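Local coordinates for small nuclear ribonucleoprotein homolog (Pyrobaculum aerophilum, PDB 1M5Q) that forms a 14-subunit Sm-like toroidal assembly and probably binds RNA, at residues I69-R72 against E73-K76. Sequence-based numbering, arbitrary orientation.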
ATOM      1  N   ILE H  69       2.311 -28.089 -29.760  1.00 29.84           N
ATOM      2  CA  ILE H  69       2.199 -29.086 -30.826  1.00 30.32           C
ATOM      3  C   ILE H  69       3.527 -29.769 -31.191  1.00 29.27           C
ATOM      4  O   ILE H  69       4.556 -29.102 -31.390  1.00 28.60           O
ATOM      5  CB  ILE H  69       1.634 -28.395 -32.112  1.00 30.27           C
ATOM      6  CG1 ILE H  69       0.130 -28.107 -31.898  1.00 32.28           C
ATOM      7  CG2 ILE H  69       1.810 -29.282 -33.343  1.00 32.62           C
ATOM      8  CD1 ILE H  69      -0.472 -27.148 -32.958  1.00 34.92           C
ATOM      9  N   ASP H  70       3.489 -31.098 -31.301  1.00 31.24           N
ATOM     10  CA  ASP H  70       4.640 -31.893 -31.742  1.00 31.28           C
ATOM     11  C   ASP H  70       4.791 -31.539 -33.252  1.00 31.09           C
ATOM     12  O   ASP H  70       3.967 -31.951 -34.089  1.00 29.02           O
ATOM     13  CB  ASP H  70       4.326 -33.386 -31.585  1.00 33.27           C
ATOM     14  CG  ASP H  70       5.470 -34.293 -32.096  1.00 35.81           C
ATOM     15  OD1 ASP H  70       6.409 -33.818 -32.783  1.00 36.57           O
ATOM     16  OD2 ASP H  70       5.427 -35.504 -31.797  1.00 39.74           O
HETATM   17  N   MSE H  71       5.833 -30.797 -33.610  1.00 30.13           N
HETATM   18  CA  MSE H  71       5.969 -30.375 -34.987  1.00 31.24           C
HETATM   19  C   MSE H  71       6.288 -31.491 -35.971  1.00 32.45           C
HETATM   20  O   MSE H  71       5.931 -31.384 -37.142  1.00 31.44           O
HETATM   21  CB  MSE H  71       7.008 -29.251 -35.117  1.00 31.02           C
HETATM   22  CG  MSE H  71       6.597 -28.008 -34.346  1.00 32.30           C
HETATM   23 SE   MSE H  71       4.799 -27.430 -34.763  0.73 29.44          SE
HETATM   24  CE  MSE H  71       5.188 -26.639 -36.448  1.00 24.54           C
ATOM     25  N   ARG H  72       6.974 -32.530 -35.503  1.00 32.97           N
ATOM     26  CA  ARG H  72       7.292 -33.672 -36.371  1.00 34.63           C
ATOM     27  C   ARG H  72       5.984 -34.353 -36.700  1.00 32.06           C
ATOM     28  O   ARG H  72       5.771 -34.746 -37.820  1.00 32.93           O
ATOM     29  CB  ARG H  72       8.252 -34.667 -35.683  1.00 35.11           C
ATOM     30  CG  ARG H  72       9.706 -34.230 -35.704  1.00 38.06           C
ATOM     31  CD  ARG H  72      10.624 -35.403 -35.349  1.00 43.81           C
ATOM     32  NE  ARG H  72      11.462 -35.100 -34.190  1.00 49.16           N
ATOM     33  CZ  ARG H  72      12.687 -34.608 -34.280  1.00 52.20           C
ATOM     34  NH1 ARG H  72      13.215 -34.383 -35.476  1.00 54.50           N
ATOM     35  NH2 ARG H  72      13.366 -34.302 -33.180  1.00 54.53           N
ATOM     36  N   GLU H  73       5.095 -34.486 -35.725  1.00 31.10           N
ATOM     37  CA  GLU H  73       3.806 -35.101 -36.006  1.00 30.15           C
ATOM     38  C   GLU H  73       3.016 -34.159 -36.941  1.00 29.61           C
ATOM     39  O   GLU H  73       2.361 -34.608 -37.877  1.00 30.46           O
ATOM     40  CB  GLU H  73       3.049 -35.339 -34.715  1.00 31.37           C
ATOM     41  CG  GLU H  73       1.670 -35.942 -34.936  1.00 37.18           C
ATOM     42  CD  GLU H  73       1.744 -37.369 -35.523  1.00 39.03           C
ATOM     43  OE1 GLU H  73       2.570 -38.192 -35.046  1.00 41.44           O
ATOM     44  OE2 GLU H  73       0.970 -37.660 -36.445  1.00 38.96           O
ATOM     45  N   PHE H  74       3.080 -32.847 -36.702  1.00 26.80           N
ATOM     46  CA  PHE H  74       2.409 -31.909 -37.580  1.00 25.64           C
ATOM     47  C   PHE H  74       2.894 -32.091 -39.035  1.00 24.87           C
ATOM     48  O   PHE H  74       2.111 -32.028 -39.978  1.00 24.09           O
ATOM     49  CB  PHE H  74       2.684 -30.436 -37.167  1.00 24.26           C
ATOM     50  CG  PHE H  74       1.969 -29.388 -38.056  1.00 22.37           C
ATOM     51  CD1 PHE H  74       0.695 -28.968 -37.758  1.00 22.69           C
ATOM     52  CD2 PHE H  74       2.588 -28.855 -39.179  1.00 22.43           C
ATOM     53  CE1 PHE H  74       0.006 -28.017 -38.560  1.00 21.81           C
ATOM     54  CE2 PHE H  74       1.926 -27.901 -39.993  1.00 24.52           C
ATOM     55  CZ  PHE H  74       0.620 -27.488 -39.669  1.00 23.05           C
ATOM     56  N   ALA H  75       4.196 -32.234 -39.206  1.00 26.20           N
ATOM     57  CA  ALA H  75       4.781 -32.384 -40.529  1.00 27.87           C
ATOM     58  C   ALA H  75       4.239 -33.698 -41.156  1.00 30.16           C
ATOM     59  O   ALA H  75       3.819 -33.724 -42.325  1.00 28.43           O
ATOM     60  CB  ALA H  75       6.277 -32.408 -40.418  1.00 25.48           C
ATOM     61  N   LYS H  76       4.214 -34.757 -40.357  1.00 31.46           N
ATOM     62  CA  LYS H  76       3.695 -36.027 -40.818  1.00 33.50           C
ATOM     63  C   LYS H  76       2.278 -35.854 -41.355  1.00 32.57           C
ATOM     64  O   LYS H  76       1.956 -36.256 -42.460  1.00 31.87           O
ATOM     65  CB  LYS H  76       3.704 -37.037 -39.658  1.00 36.29           C
ATOM     66  CG  LYS H  76       3.214 -38.453 -40.018  1.00 41.34           C
ATOM     67  CD  LYS H  76       3.387 -39.411 -38.832  1.00 43.66           C
ATOM     68  CE  LYS H  76       2.926 -40.833 -39.169  1.00 45.60           C
ATOM     69  NZ  LYS H  76       3.164 -41.760 -38.026  1.00 47.53           N
TER
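An N-cap opens helix 71-81, the first helix of the C-terminal Lsm region, and Asp-70 is the capping residue. Its CG lies anti to the backbone N (chi1 177°), which puts OD1 near the N-H groups at the start of the helix. There OD1 of Asp-70 accepts two weak bonds, from Glu-73 N at 3.3 Å and from Arg-72 N at 3.1 Å. The bond to Glu-73 is fairly straight, that to Arg-72 clearly bent. The Asp-70 carboxylate also rests against Glu-73, with CG 3.7 Å from Glu-73 CB, and the two carboxylate planes are nearly perpendicular. Glu-73 bends at chi2, and its OE2 has a weak hydrogen bond with Gln-77. Regular helical bonds begin at once: Phe-74 N to Asp-70 O at 2.9 Å, then Ala-75 N to Met-71 O at 2.8 Å.

The other side of the turn is apolar. Ile-69 CG2 meets Phe-74 CB at 4.1 Å. Met-71, a selenomethionine, makes an oblique Met-aromatic contact, its SE 5.5 Å from the Phe-74 ring centroid and 38° off the normal. Its methyl CE lies 4.4 Å from Phe-74 CD2. Val-103 touches both Met-71 and Phe-74, while Phe-122 and Leu-126 of helix 113-127 touch Ile-69. Asp-70 thus caps two N-H groups, though weakly, and its negative charge should suit the positive end of the helix dipole. The turn is amphipathic, with Arg-72 and Lys-76 exposed and Met-71, Phe-74 and Ala-75 buried.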